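Local coordinates for protein homospermidine synthase (Legionella pneumophila subsp. pneumophila str. Philadelphia 1, PDB 2PH5) that binds NAD in a Rossmann-type domain and probably makes the polyamine homospermidine, as expected of a homospermidine synthase, at residues A[14-19]-A[34-39]; A[29-34]-A[395-400]. All coordinates share one frame; numbering follows the deposited sequence.

Interaction 1 (A[14-19]-A[34-39]); sequences NRFVIL and EKFDIK
Phe16 and Phe36 share one first torsion, CG lying opposite the carbonyl carbon (chi1 -80° and -68°), and this sends the two rings toward each other across the gap between strand 16-19 and the turn after helix 23-35. They meet as a T-shaped pair: the edge of Phe16 is presented to a face of Phe36, with planes at 71° and centroids 5.2 Å apart. Phe16 CZ stands over the centre of the Phe36 ring, 4.1 Å from Phe36 CZ. Ile38 adds an aliphatic neighbour. Its CG1 is trans to its own amide nitrogen, and the extended branch carries Ile38 CD1 obliquely up to the ring, 3.6 Å from Phe16 CD1. Ile38 CD1 also lies 4.0 Å from Asn14 O, a carbonyl whose hydrogen bond comes from Gln42 NE2. Asp37, the centre of an inverse gamma turn, separates the two apolar side chains of the turn. The contact thus ties the first strand of a beta-alpha-beta unit to the exit of its helix, just before strand 43-47. Helix 391-408 packs on both phenylalanines through Ile404 on Phe16 and Ile401, Ile405 and Ile408 on Phe36, while Ile88 of strand 86-89 also touches Phe16.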
loop_
_atom_site.group_PDB
_atom_site.type_symbol
_atom_site.label_atom_id
_atom_site.label_comp_id
_atom_site.label_asym_id
_atom_site.label_seq_id
_atom_site.Cartn_x
_atom_site.Cartn_y
_atom_site.Cartn_z
ATOM N N ASN A 14 7.893 -47.710 1.596
ATOM C CA ASN A 14 9.122 -47.057 2.022
ATOM C C ASN A 14 8.894 -45.944 3.028
ATOM O O ASN A 14 7.893 -45.936 3.741
ATOM C CB ASN A 14 9.879 -46.538 0.807
ATOM C CG ASN A 14 10.585 -47.650 0.066
ATOM O OD1 ASN A 14 9.949 -48.570 -0.445
ATOM N ND2 ASN A 14 11.913 -47.582 0.020
ATOM N N ARG A 15 9.824 -45.004 3.102
ATOM C CA ARG A 15 9.663 -43.930 4.062
ATOM C C ARG A 15 9.857 -42.574 3.431
ATOM O O ARG A 15 10.541 -42.440 2.421
ATOM C CB ARG A 15 10.634 -44.116 5.232
ATOM C CG ARG A 15 12.086 -44.093 4.846
ATOM C CD ARG A 15 12.790 -45.404 5.189
ATOM N NE ARG A 15 14.018 -45.173 5.954
ATOM C CZ ARG A 15 14.990 -46.068 6.108
ATOM N NH1 ARG A 15 14.887 -47.263 5.542
ATOM N NH2 ARG A 15 16.057 -45.769 6.838
ATOM N N PHE A 16 9.222 -41.572 4.026
ATOM C CA PHE A 16 9.324 -40.202 3.545
ATOM C C PHE A 16 10.217 -39.398 4.477
ATOM O O PHE A 16 9.908 -39.254 5.656
ATOM C CB PHE A 16 7.944 -39.544 3.498
ATOM C CG PHE A 16 7.125 -39.923 2.296
ATOM C CD1 PHE A 16 5.893 -40.556 2.445
ATOM C CD2 PHE A 16 7.567 -39.619 1.014
ATOM C CE1 PHE A 16 5.116 -40.876 1.332
ATOM C CE2 PHE A 16 6.795 -39.936 -0.102
ATOM C CZ PHE A 16 5.570 -40.563 0.059
ATOM N N VAL A 17 11.332 -38.895 3.962
ATOM C CA VAL A 17 12.214 -38.074 4.783
ATOM C C VAL A 17 11.988 -36.625 4.365
ATOM O O VAL A 17 12.338 -36.230 3.255
ATOM C CB VAL A 17 13.725 -38.394 4.573
ATOM C CG1 VAL A 17 14.575 -37.406 5.378
ATOM C CG2 VAL A 17 14.043 -39.820 5.007
ATOM N N ILE A 18 11.384 -35.827 5.231
ATOM C CA ILE A 18 11.180 -34.443 4.863
ATOM C C ILE A 18 12.074 -33.532 5.695
ATOM O O ILE A 18 12.006 -33.531 6.928
ATOM C CB ILE A 18 9.677 -34.039 4.988
ATOM C CG1 ILE A 18 9.574 -32.539 5.272
ATOM C CG2 ILE A 18 8.961 -34.930 5.997
ATOM C CD1 ILE A 18 8.182 -32.071 5.572
ATOM N N LEU A 19 12.950 -32.786 5.027
ATOM C CA LEU A 19 13.821 -31.892 5.771
ATOM C C LEU A 19 13.241 -30.501 5.650
ATOM O O LEU A 19 12.915 -30.036 4.558
ATOM C CB LEU A 19 15.269 -31.921 5.261
ATOM C CG LEU A 19 15.602 -31.090 4.032
ATOM C CD1 LEU A 19 17.106 -30.927 3.908
ATOM C CD2 LEU A 19 15.011 -31.760 2.812
ATOM N N GLU A 34 -3.294 -38.265 3.484
ATOM C CA GLU A 34 -4.578 -38.273 2.799
ATOM C C GLU A 34 -4.486 -39.071 1.500
ATOM O O GLU A 34 -5.455 -39.697 1.078
ATOM C CB GLU A 34 -5.020 -36.840 2.500
ATOM C CG GLU A 34 -6.445 -36.709 1.984
ATOM C CD GLU A 34 -6.790 -35.283 1.588
ATOM O OE1 GLU A 34 -6.284 -34.340 2.241
ATOM O OE2 GLU A 34 -7.570 -35.100 0.630
ATOM N N LYS A 35 -3.311 -39.056 0.879
ATOM C CA LYS A 35 -3.092 -39.764 -0.373
ATOM C C LYS A 35 -2.294 -41.059 -0.226
ATOM O O LYS A 35 -2.203 -41.848 -1.168
ATOM C CB LYS A 35 -2.372 -38.845 -1.359
ATOM C CG LYS A 35 -3.258 -37.805 -1.999
ATOM C CD LYS A 35 -4.016 -38.433 -3.122
ATOM C CE LYS A 35 -4.700 -37.403 -3.972
ATOM N NZ LYS A 35 -5.428 -38.113 -5.052
ATOM N N PHE A 36 -1.712 -41.287 0.945
ATOM C CA PHE A 36 -0.918 -42.490 1.149
ATOM C C PHE A 36 -1.379 -43.325 2.326
ATOM O O PHE A 36 -1.666 -42.798 3.399
ATOM C CB PHE A 36 0.555 -42.115 1.321
ATOM C CG PHE A 36 1.183 -41.578 0.075
ATOM C CD1 PHE A 36 1.695 -42.436 -0.886
ATOM C CD2 PHE A 36 1.220 -40.211 -0.162
ATOM C CE1 PHE A 36 2.238 -41.938 -2.072
ATOM C CE2 PHE A 36 1.759 -39.702 -1.345
ATOM C CZ PHE A 36 2.268 -40.566 -2.299
ATOM N N ASP A 37 -1.469 -44.634 2.105
ATOM C CA ASP A 37 -1.874 -45.569 3.149
ATOM C C ASP A 37 -0.592 -45.947 3.870
ATOM O O ASP A 37 -0.205 -47.114 3.947
ATOM C CB ASP A 37 -2.522 -46.812 2.536
ATOM C CG ASP A 37 -2.896 -47.841 3.580
ATOM O OD1 ASP A 37 -3.440 -47.443 4.633
ATOM O OD2 ASP A 37 -2.648 -49.040 3.344
ATOM N N ILE A 38 0.056 -44.921 4.397
ATOM C CA ILE A 38 1.320 -45.061 5.077
ATOM C C ILE A 38 1.163 -44.903 6.585
ATOM O O ILE A 38 0.170 -44.350 7.070
ATOM C CB ILE A 38 2.304 -44.010 4.514
ATOM C CG1 ILE A 38 3.735 -44.384 4.858
ATOM C CG2 ILE A 38 1.970 -42.631 5.048
ATOM C CD1 ILE A 38 4.764 -43.511 4.159
ATOM N N LYS A 39 2.141 -45.417 7.322
ATOM C CA LYS A 39 2.125 -45.323 8.774
ATOM C C LYS A 39 2.952 -44.109 9.156
ATOM O O LYS A 39 3.874 -43.723 8.436
ATOM C CB LYS A 39 2.764 -46.561 9.418
ATOM C CG LYS A 39 2.521 -47.881 8.695
ATOM C CD LYS A 39 3.197 -49.046 9.428
ATOM C CE LYS A 39 3.229 -50.325 8.583
ATOM N NZ LYS A 39 4.135 -50.238 7.395
#

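Interaction 2 (A[29-34]-A[395-400]); sequences MPLIFE and QVVASM. With NAD (nicotinamide-adenine-dinucleotide), chain C.
Leu31 packs against Val397 and the backbone beside it, joining helix 23-35, the first helix of the Rossmann-type nucleotide-binding fold, to helix 391-408 from far along the chain. The contact is small, burying 110 Å² in all, but all three touching residues are buried. Along the second segment, Gln395 comes first, its NE2 hydrogen-bonded to Ser375 OG. Val396 faces the cofactor: its CG1 comes within 3.5 Å of NAD C4N, the nicotinamide carbon that exchanges hydride in NAD chemistry, and CG2 also borders this position. Adjacent residues of one helical turn therefore serve two neighbours, NAD and helix 23-35. Val397 carries the interhelical packing. Its chi1 of -61° puts CG1 opposite the carbonyl carbon and leaves CG2 between the amide nitrogen and that carbon. Val397 CG2 meets Leu31 CD2 at 3.5 Å, the two side chains crossing at about a right angle. Leu31 CD1 lies 4.0 Å from Val397 CG2. The CD2 branch also lies against the backbone, with 3.3 Å between Leu31 CD2 and Val397 O. Val397 also touches Ala27 and Leu28, so its packing extends back along helix 23-35. Among the two segments, the closest alpha carbons are Leu31 CA and Ala398 CA, 7.5 Å apart. The CB of Ala398 points away from segment 29-34, so its share of the contact is chiefly backbone, with Leu31 CD2 3.6 Å from Ala398 N. Tyr433 touches both Leu31 and Ala398 and borders this junction. One turn on from Gln395, Ser399 OG donates a hydrogen bond of 2.9 Å back to Gln395 O, meeting that carbonyl nearly head-on at 167°.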
loop_
_atom_site.group_PDB
_atom_site.type_symbol
_atom_site.label_atom_id
_atom_site.label_comp_id
_atom_site.label_asym_id
_atom_site.label_seq_id
_atom_site.Cartn_x
_atom_site.Cartn_y
_atom_site.Cartn_z
HETATM N N MSE A 29 1.960 -32.208 5.429
HETATM C CA MSE A 29 1.586 -33.339 6.272
HETATM C C MSE A 29 0.225 -33.951 5.972
HETATM O O MSE A 29 0.129 -35.141 5.662
HETATM C CB MSE A 29 1.647 -32.935 7.739
HETATM C CG MSE A 29 3.048 -32.795 8.256
HETATM SE SE MSE A 29 3.895 -34.513 8.385
HETATM C CE MSE A 29 3.821 -34.729 10.306
ATOM N N PRO A 30 -0.847 -33.150 6.060
ATOM C CA PRO A 30 -2.197 -33.645 5.792
ATOM C C PRO A 30 -2.358 -34.363 4.450
ATOM O O PRO A 30 -2.985 -35.421 4.382
ATOM C CB PRO A 30 -3.040 -32.379 5.863
ATOM C CG PRO A 30 -2.309 -31.555 6.864
ATOM C CD PRO A 30 -0.887 -31.729 6.447
ATOM N N LEU A 31 -1.794 -33.792 3.388
ATOM C CA LEU A 31 -1.916 -34.378 2.053
ATOM C C LEU A 31 -1.192 -35.715 1.888
ATOM O O LEU A 31 -1.591 -36.549 1.078
ATOM C CB LEU A 31 -1.433 -33.384 0.977
ATOM C CG LEU A 31 -2.411 -32.284 0.531
ATOM C CD1 LEU A 31 -2.746 -31.406 1.712
ATOM C CD2 LEU A 31 -1.813 -31.441 -0.596
ATOM N N ILE A 32 -0.134 -35.925 2.657
ATOM C CA ILE A 32 0.612 -37.169 2.564
ATOM C C ILE A 32 -0.182 -38.326 3.169
ATOM O O ILE A 32 -0.239 -39.421 2.605
ATOM C CB ILE A 32 1.947 -37.052 3.288
ATOM C CG1 ILE A 32 2.703 -35.829 2.763
ATOM C CG2 ILE A 32 2.755 -38.321 3.079
ATOM C CD1 ILE A 32 3.998 -35.549 3.486
ATOM N N PHE A 33 -0.798 -38.082 4.318
ATOM C CA PHE A 33 -1.586 -39.119 4.963
ATOM C C PHE A 33 -2.950 -39.243 4.311
ATOM O O PHE A 33 -3.671 -40.209 4.539
ATOM C CB PHE A 33 -1.732 -38.821 6.453
ATOM C CG PHE A 33 -0.459 -38.984 7.214
ATOM C CD1 PHE A 33 0.090 -40.248 7.404
ATOM C CD2 PHE A 33 0.219 -37.873 7.709
ATOM C CE1 PHE A 33 1.304 -40.406 8.078
ATOM C CE2 PHE A 33 1.430 -38.018 8.383
ATOM C CZ PHE A 33 1.975 -39.287 8.568
ATOM N N GLU A 34 -3.294 -38.265 3.484
ATOM C CA GLU A 34 -4.578 -38.273 2.799
ATOM C C GLU A 34 -4.486 -39.071 1.500
ATOM O O GLU A 34 -5.455 -39.697 1.078
ATOM C CB GLU A 34 -5.020 -36.840 2.500
ATOM C CG GLU A 34 -6.445 -36.709 1.984
ATOM C CD GLU A 34 -6.790 -35.283 1.588
ATOM O OE1 GLU A 34 -6.284 -34.340 2.241
ATOM O OE2 GLU A 34 -7.570 -35.100 0.630
ATOM N N GLN A 395 -2.463 -24.484 -2.241
ATOM C CA GLN A 395 -2.214 -24.572 -3.669
ATOM C C GLN A 395 -0.785 -25.051 -3.913
ATOM O O GLN A 395 -0.498 -25.698 -4.923
ATOM C CB GLN A 395 -2.436 -23.217 -4.343
ATOM C CG GLN A 395 -3.858 -22.729 -4.289
ATOM C CD GLN A 395 -3.994 -21.296 -4.786
ATOM O OE1 GLN A 395 -3.292 -20.401 -4.323
ATOM N NE2 GLN A 395 -4.903 -21.076 -5.730
ATOM N N VAL A 396 0.105 -24.759 -2.970
ATOM C CA VAL A 396 1.498 -25.160 -3.108
ATOM C C VAL A 396 1.708 -26.635 -2.812
ATOM O O VAL A 396 2.413 -27.327 -3.550
ATOM C CB VAL A 396 2.412 -24.350 -2.179
ATOM C CG1 VAL A 396 3.862 -24.594 -2.542
ATOM C CG2 VAL A 396 2.060 -22.875 -2.268
ATOM N N VAL A 397 1.098 -27.121 -1.737
ATOM C CA VAL A 397 1.259 -28.517 -1.365
ATOM C C VAL A 397 0.439 -29.438 -2.266
ATOM O O VAL A 397 0.780 -30.613 -2.441
ATOM C CB VAL A 397 0.912 -28.743 0.145
ATOM C CG1 VAL A 397 1.855 -27.918 1.009
ATOM C CG2 VAL A 397 -0.534 -28.375 0.440
ATOM N N ALA A 398 -0.631 -28.910 -2.852
ATOM C CA ALA A 398 -1.439 -29.718 -3.761
ATOM C C ALA A 398 -0.526 -30.127 -4.923
ATOM O O ALA A 398 -0.495 -31.292 -5.329
ATOM C CB ALA A 398 -2.635 -28.910 -4.271
ATOM N N SER A 399 0.244 -29.164 -5.421
ATOM C CA SER A 399 1.176 -29.397 -6.521
ATOM C C SER A 399 2.284 -30.378 -6.134
ATOM O O SER A 399 2.648 -31.270 -6.909
ATOM C CB SER A 399 1.805 -28.071 -6.954
ATOM O OG SER A 399 0.798 -27.090 -7.138
HETATM N N MSE A 400 2.820 -30.207 -4.933
HETATM C CA MSE A 400 3.880 -31.079 -4.454
HETATM C C MSE A 400 3.438 -32.524 -4.276
HETATM O O MSE A 400 4.114 -33.441 -4.744
HETATM C CB MSE A 400 4.432 -30.553 -3.139
HETATM C CG MSE A 400 5.026 -29.178 -3.272
HETATM SE SE MSE A 400 6.521 -28.981 -2.102
HETATM C CE MSE A 400 7.879 -29.736 -3.266
HETATM P PA NAD C . 10.300 -21.604 5.999
HETATM O O1A NAD C . 11.417 -20.623 6.227
HETATM O O2A NAD C . 8.981 -21.323 6.630
HETATM O O5B NAD C . 10.751 -23.097 6.444
HETATM C C5B NAD C . 12.012 -23.622 6.037
HETATM C C4B NAD C . 12.439 -24.695 7.057
HETATM O O4B NAD C . 13.706 -25.149 6.635
HETATM C C3B NAD C . 12.596 -24.184 8.493
HETATM O O3B NAD C . 11.807 -24.971 9.389
HETATM C C2B NAD C . 14.067 -24.311 8.773
HETATM O O2B NAD C . 14.404 -24.590 10.114
HETATM C C1B NAD C . 14.526 -25.366 7.765
HETATM N N9A NAD C . 15.919 -25.254 7.315
HETATM C C8A NAD C . 16.622 -24.041 7.206
HETATM N N7A NAD C . 17.917 -24.188 7.547
HETATM C C5A NAD C . 18.074 -25.485 7.896
HETATM C C6A NAD C . 19.193 -26.199 8.324
HETATM N N6A NAD C . 20.408 -25.665 8.457
HETATM N N1A NAD C . 19.009 -27.544 8.613
HETATM C C2A NAD C . 17.784 -28.167 8.492
HETATM N N3A NAD C . 16.668 -27.487 8.064
HETATM C C4A NAD C . 16.850 -26.164 7.778
HETATM O O3 NAD C . 10.098 -21.633 4.430
HETATM P PN NAD C . 9.157 -22.497 3.460
HETATM O O1N NAD C . 8.499 -21.545 2.533
HETATM O O2N NAD C . 8.301 -23.392 4.317
HETATM O O5D NAD C . 10.375 -23.250 2.783
HETATM C C5D NAD C . 10.292 -24.198 1.748
HETATM C C4D NAD C . 10.605 -23.427 0.483
HETATM O O4D NAD C . 9.572 -23.633 -0.443
HETATM C C3D NAD C . 11.588 -22.452 -0.131
HETATM O O3D NAD C . 12.710 -23.119 -0.686
HETATM C C2D NAD C . 10.727 -21.760 -1.173
HETATM O O2D NAD C . 11.463 -21.175 -2.210
HETATM C C1D NAD C . 9.772 -22.862 -1.613
HETATM N N1N NAD C . 8.407 -22.443 -2.010
HETATM C C2N NAD C . 7.937 -22.720 -3.274
HETATM C C3N NAD C . 6.621 -22.320 -3.592
HETATM C C7N NAD C . 6.023 -22.590 -4.929
HETATM O O7N NAD C . 4.731 -22.177 -5.135
HETATM N N7N NAD C . 6.668 -23.220 -5.888
HETATM C C4N NAD C . 5.798 -21.647 -2.633
HETATM C C5N NAD C . 6.322 -21.380 -1.351
HETATM C C6N NAD C . 7.609 -21.770 -1.029
#

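How the interactions relate
Interactions 1 and 2 lie about 11 Å apart, centre to centre, and share Glu34; interaction 2 uses the last turns of helix 23-35 and interaction 1 the chain just beyond its end. Their segments alternate along the chain: 14-19, 29-34, 34-39, then 395-400. Interaction 1 is local, within the beta-alpha-beta unit that comes first along the chain in the parallel sheet; interaction 2 brings in a helix some 360 residues later, from the part related to the saccharopine dehydrogenase C-terminal domain. The two also touch directly, Phe16 CE1 lying 3.9 Å from Ile32 CG2 and Ile38 CG2 3.8 Å from Phe33 CE1. Helix 391-408, which borders the nicotinamide, lies against both contacts.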